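Local coordinates for putative aliphatic sulfonates-binding protein (Escherichia coli, PDB 2X26), which probably serves as the periplasmic binding protein of an ABC transport system that takes up aliphatic sulfonates, at residues A[103-116]-A[150-162]. Numbering follows the deposited sequence.
Sequences LKGHKVAFQKGSSS and QGNVDAWAIWDPY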
# COMPACT_ATOMS: atom_id res chain seq x y z
N LEU A 103 -7.21 -27.10 3.87
CA LEU A 103 -7.63 -26.63 2.54
C LEU A 103 -7.28 -27.57 1.39
O LEU A 103 -7.80 -27.41 0.31
CB LEU A 103 -7.08 -25.25 2.22
CG LEU A 103 -7.61 -24.14 3.13
CD1 LEU A 103 -6.79 -22.95 2.93
CD2 LEU A 103 -9.02 -23.79 2.82
N LYS A 104 -6.37 -28.52 1.62
CA LYS A 104 -6.00 -29.49 0.56
C LYS A 104 -7.24 -30.00 -0.16
O LYS A 104 -8.16 -30.48 0.49
CB LYS A 104 -5.24 -30.69 1.16
CG LYS A 104 -4.60 -31.58 0.10
CD LYS A 104 -3.47 -32.45 0.66
CE LYS A 104 -2.85 -33.31 -0.44
NZ LYS A 104 -1.77 -34.27 0.09
N GLY A 105 -7.26 -29.90 -1.48
CA GLY A 105 -8.37 -30.45 -2.27
C GLY A 105 -9.59 -29.54 -2.40
O GLY A 105 -10.53 -29.86 -3.14
N HIS A 106 -9.59 -28.41 -1.70
CA HIS A 106 -10.75 -27.49 -1.69
C HIS A 106 -10.62 -26.29 -2.62
O HIS A 106 -9.52 -26.00 -3.12
CB HIS A 106 -11.08 -27.05 -0.27
CG HIS A 106 -11.67 -28.13 0.58
ND1 HIS A 106 -11.01 -28.67 1.66
CD2 HIS A 106 -12.84 -28.79 0.47
CE1 HIS A 106 -11.76 -29.62 2.19
NE2 HIS A 106 -12.87 -29.72 1.49
N LYS A 107 -11.74 -25.60 -2.85
CA LYS A 107 -11.76 -24.42 -3.72
C LYS A 107 -11.52 -23.16 -2.88
O LYS A 107 -12.21 -22.91 -1.88
CB LYS A 107 -13.11 -24.29 -4.45
CG LYS A 107 -13.50 -25.50 -5.27
CD LYS A 107 -15.00 -25.33 -5.65
CE LYS A 107 -15.76 -26.60 -5.74
NZ LYS A 107 -15.66 -27.20 -7.09
N VAL A 108 -10.53 -22.38 -3.29
CA VAL A 108 -10.23 -21.15 -2.58
C VAL A 108 -10.33 -19.97 -3.54
O VAL A 108 -9.58 -19.92 -4.54
CB VAL A 108 -8.82 -21.23 -1.98
CG1 VAL A 108 -8.50 -19.93 -1.19
CG2 VAL A 108 -8.65 -22.49 -1.05
N ALA A 109 -11.17 -18.97 -3.22
CA ALA A 109 -11.30 -17.80 -4.07
C ALA A 109 -10.32 -16.72 -3.63
O ALA A 109 -10.12 -16.54 -2.43
CB ALA A 109 -12.69 -17.26 -3.98
N PHE A 110 -9.75 -16.00 -4.60
CA PHE A 110 -8.89 -14.81 -4.37
C PHE A 110 -8.58 -14.15 -5.70
O PHE A 110 -8.71 -14.80 -6.74
CB PHE A 110 -7.56 -15.20 -3.70
CG PHE A 110 -6.75 -16.20 -4.51
CD1 PHE A 110 -5.67 -15.79 -5.31
CD2 PHE A 110 -7.08 -17.56 -4.48
CE1 PHE A 110 -4.95 -16.74 -6.07
CE2 PHE A 110 -6.38 -18.49 -5.26
CZ PHE A 110 -5.31 -18.07 -6.03
N GLN A 111 -8.07 -12.92 -5.68
CA GLN A 111 -7.71 -12.22 -6.92
C GLN A 111 -6.31 -12.58 -7.39
O GLN A 111 -5.34 -12.49 -6.64
CB GLN A 111 -7.85 -10.68 -6.75
CG GLN A 111 -7.65 -9.96 -8.09
CD GLN A 111 -7.88 -8.45 -7.98
OE1 GLN A 111 -8.98 -7.96 -8.16
NE2 GLN A 111 -6.82 -7.73 -7.73
N LYS A 112 -6.19 -13.01 -8.65
CA LYS A 112 -4.87 -13.40 -9.17
C LYS A 112 -3.92 -12.21 -9.09
O LYS A 112 -4.29 -11.08 -9.46
CB LYS A 112 -4.94 -13.93 -10.63
CG LYS A 112 -3.57 -14.46 -11.11
CD LYS A 112 -3.62 -15.07 -12.54
CE LYS A 112 -2.21 -15.05 -13.16
NZ LYS A 112 -2.12 -15.77 -14.46
N GLY A 113 -2.70 -12.47 -8.61
CA GLY A 113 -1.67 -11.45 -8.64
C GLY A 113 -1.75 -10.47 -7.49
O GLY A 113 -0.92 -9.58 -7.40
N SER A 114 -2.75 -10.63 -6.62
CA SER A 114 -3.01 -9.67 -5.52
C SER A 114 -2.23 -10.01 -4.23
O SER A 114 -1.55 -11.05 -4.13
CB SER A 114 -4.51 -9.65 -5.21
OG SER A 114 -4.84 -10.85 -4.54
N SER A 115 -2.37 -9.16 -3.22
CA SER A 115 -1.80 -9.45 -1.89
C SER A 115 -2.36 -10.79 -1.34
O SER A 115 -1.66 -11.49 -0.59
CB SER A 115 -2.13 -8.33 -0.93
OG SER A 115 -3.55 -8.15 -0.88
N SER A 116 -3.62 -11.14 -1.67
CA SER A 116 -4.19 -12.42 -1.22
C SER A 116 -3.52 -13.64 -1.91
O SER A 116 -3.38 -14.69 -1.29
CB SER A 116 -5.71 -12.50 -1.41
OG SER A 116 -6.33 -11.50 -0.61
N GLN A 150 -22.56 -18.15 -1.53
CA GLN A 150 -23.37 -19.19 -2.17
C GLN A 150 -22.83 -20.63 -2.00
O GLN A 150 -23.38 -21.60 -2.59
CB GLN A 150 -23.52 -18.84 -3.63
CG GLN A 150 -24.27 -17.51 -3.81
CD GLN A 150 -24.13 -16.98 -5.20
OE1 GLN A 150 -23.63 -17.67 -6.09
NE2 GLN A 150 -24.52 -15.73 -5.40
N GLY A 151 -21.76 -20.74 -1.20
CA GLY A 151 -21.09 -22.01 -0.87
C GLY A 151 -20.42 -22.63 -2.08
O GLY A 151 -20.23 -23.84 -2.12
N ASN A 152 -20.05 -21.79 -3.06
CA ASN A 152 -19.38 -22.26 -4.26
C ASN A 152 -17.85 -22.40 -4.12
O ASN A 152 -17.21 -23.19 -4.83
CB ASN A 152 -19.78 -21.42 -5.47
CG ASN A 152 -21.18 -21.76 -5.99
OD1 ASN A 152 -21.71 -22.81 -5.68
ND2 ASN A 152 -21.77 -20.86 -6.73
N VAL A 153 -17.28 -21.74 -3.10
CA VAL A 153 -15.90 -22.01 -2.69
C VAL A 153 -15.90 -22.24 -1.18
O VAL A 153 -16.86 -21.87 -0.49
CB VAL A 153 -14.91 -20.83 -3.02
CG1 VAL A 153 -14.66 -20.76 -4.50
CG2 VAL A 153 -15.42 -19.51 -2.50
N ASP A 154 -14.86 -22.88 -0.68
CA ASP A 154 -14.82 -23.15 0.76
C ASP A 154 -14.09 -22.12 1.58
O ASP A 154 -14.24 -22.09 2.80
CB ASP A 154 -14.28 -24.55 1.02
CG ASP A 154 -15.16 -25.58 0.33
OD1 ASP A 154 -16.41 -25.47 0.50
OD2 ASP A 154 -14.61 -26.36 -0.46
N ALA A 155 -13.28 -21.30 0.92
CA ALA A 155 -12.49 -20.30 1.62
C ALA A 155 -12.27 -19.11 0.69
O ALA A 155 -12.29 -19.28 -0.54
CB ALA A 155 -11.14 -20.88 2.06
N TRP A 156 -12.06 -17.94 1.27
CA TRP A 156 -11.88 -16.69 0.54
C TRP A 156 -10.68 -15.96 1.15
O TRP A 156 -10.66 -15.62 2.35
CB TRP A 156 -13.15 -15.82 0.60
CG TRP A 156 -13.09 -14.50 -0.14
CD1 TRP A 156 -12.32 -14.19 -1.20
CD2 TRP A 156 -13.92 -13.36 0.10
NE1 TRP A 156 -12.57 -12.90 -1.63
CE2 TRP A 156 -13.56 -12.38 -0.84
CE3 TRP A 156 -14.89 -13.05 1.06
CZ2 TRP A 156 -14.14 -11.11 -0.87
CZ3 TRP A 156 -15.49 -11.79 1.02
CH2 TRP A 156 -15.10 -10.84 0.07
N ALA A 157 -9.66 -15.76 0.34
CA ALA A 157 -8.49 -15.02 0.82
C ALA A 157 -8.67 -13.60 0.34
O ALA A 157 -8.86 -13.36 -0.86
CB ALA A 157 -7.21 -15.65 0.27
N ILE A 158 -8.70 -12.66 1.29
CA ILE A 158 -9.09 -11.27 1.01
C ILE A 158 -8.52 -10.29 2.03
O ILE A 158 -8.09 -10.67 3.12
CB ILE A 158 -10.68 -11.17 0.96
CG1 ILE A 158 -11.16 -9.82 0.36
CG2 ILE A 158 -11.28 -11.47 2.32
CD1 ILE A 158 -10.72 -9.58 -1.09
N TRP A 159 -8.46 -9.01 1.63
CA TRP A 159 -7.97 -7.93 2.46
C TRP A 159 -9.10 -7.07 3.05
O TRP A 159 -10.27 -7.19 2.67
CB TRP A 159 -7.01 -7.04 1.65
CG TRP A 159 -7.59 -6.51 0.37
CD1 TRP A 159 -8.20 -5.33 0.18
CD2 TRP A 159 -7.56 -7.18 -0.93
NE1 TRP A 159 -8.58 -5.19 -1.16
CE2 TRP A 159 -8.18 -6.31 -1.85
CE3 TRP A 159 -7.02 -8.40 -1.39
CZ2 TRP A 159 -8.31 -6.63 -3.23
CZ3 TRP A 159 -7.14 -8.70 -2.77
CH2 TRP A 159 -7.80 -7.84 -3.65
N ASP A 160 -8.74 -6.23 4.01
CA ASP A 160 -9.68 -5.25 4.57
C ASP A 160 -9.87 -4.10 3.57
O ASP A 160 -8.89 -3.65 2.93
CB ASP A 160 -9.08 -4.71 5.87
CG ASP A 160 -9.87 -5.05 7.10
OD1 ASP A 160 -11.07 -5.42 6.97
OD2 ASP A 160 -9.28 -4.84 8.23
N PRO A 161 -11.07 -3.53 3.49
CA PRO A 161 -12.21 -3.70 4.42
C PRO A 161 -13.23 -4.80 4.07
O PRO A 161 -14.22 -4.97 4.79
CB PRO A 161 -12.91 -2.33 4.29
CG PRO A 161 -12.77 -2.02 2.78
CD PRO A 161 -11.24 -2.32 2.65
N TYR A 162 -13.00 -5.55 3.00
CA TYR A 162 -13.90 -6.65 2.66
C TYR A 162 -13.97 -7.63 3.83
O TYR A 162 -15.02 -8.19 4.12
CB TYR A 162 -13.38 -7.43 1.45
CG TYR A 162 -13.34 -6.62 0.16
CD1 TYR A 162 -12.13 -6.20 -0.37
CD2 TYR A 162 -14.50 -6.31 -0.54
CE1 TYR A 162 -12.07 -5.46 -1.55
CE2 TYR A 162 -14.45 -5.55 -1.73
CZ TYR A 162 -13.20 -5.17 -2.22
OH TYR A 162 -13.12 -4.47 -3.41
O HOH W 1 -8.63 -11.69 -2.97
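Leu103 reaches Ala155 with one branch, CD2 resting 3.7 Å from the CB of Ala155, a methyl small enough to let the leucine close down on the strand. The His106 ring and the Asp154 carboxylate stand nearly perpendicular, CD2 of His106 lying 3.1 Å from OD2 of Asp154, while ND1 is hydrogen-bonded to the carbonyl O of Asp102. Lys107 CB touches Val153 CG1 while CD passes over to Asn152 O, and its carbonyl O takes a bond from Asp154 N (2.9 Å) and a weak one from Ala155 N. Beyond it, strands 107-110 and 155-159 run parallel: Ala109 N donates to Ala155 O, and Ala109 O receives Ala157 N almost head-on, at a C=O...N angle of 173°. Helix 115-126 leads from 107-110 to neighbouring strand 135-138, and helix 141-149 returns the chain to 155-159 on the other side of 107-110, in one α/β lobe of a periplasmic binding protein. Ala109's small methyl touches Val153 CG2 (3.8 Å), and Trp156 CD1 meets Ala109 O in the ring plane. Where the strands part after Phe110, a water bridges Gln111 N and Ala157 O. Ser114 then caps the helix, its OG donating to Gln111 O (2.7 Å) and weakly accepting from Ser116 N. CG of Trp159 sits between its backbone N and carbonyl carbon (chi1 54°), turning the six-membered ring to this helix start, where Ser116 OG lies 3.3 Å from CE3 near the ring plane. An alanine at Trp159 would probably leave the three serine side chains without the indole they pack against, opening a gap. Small serines let the indole come close; Ser115 OG, 3.5 Å from CE3, is hydrogen-bonded to Glu87 OE2.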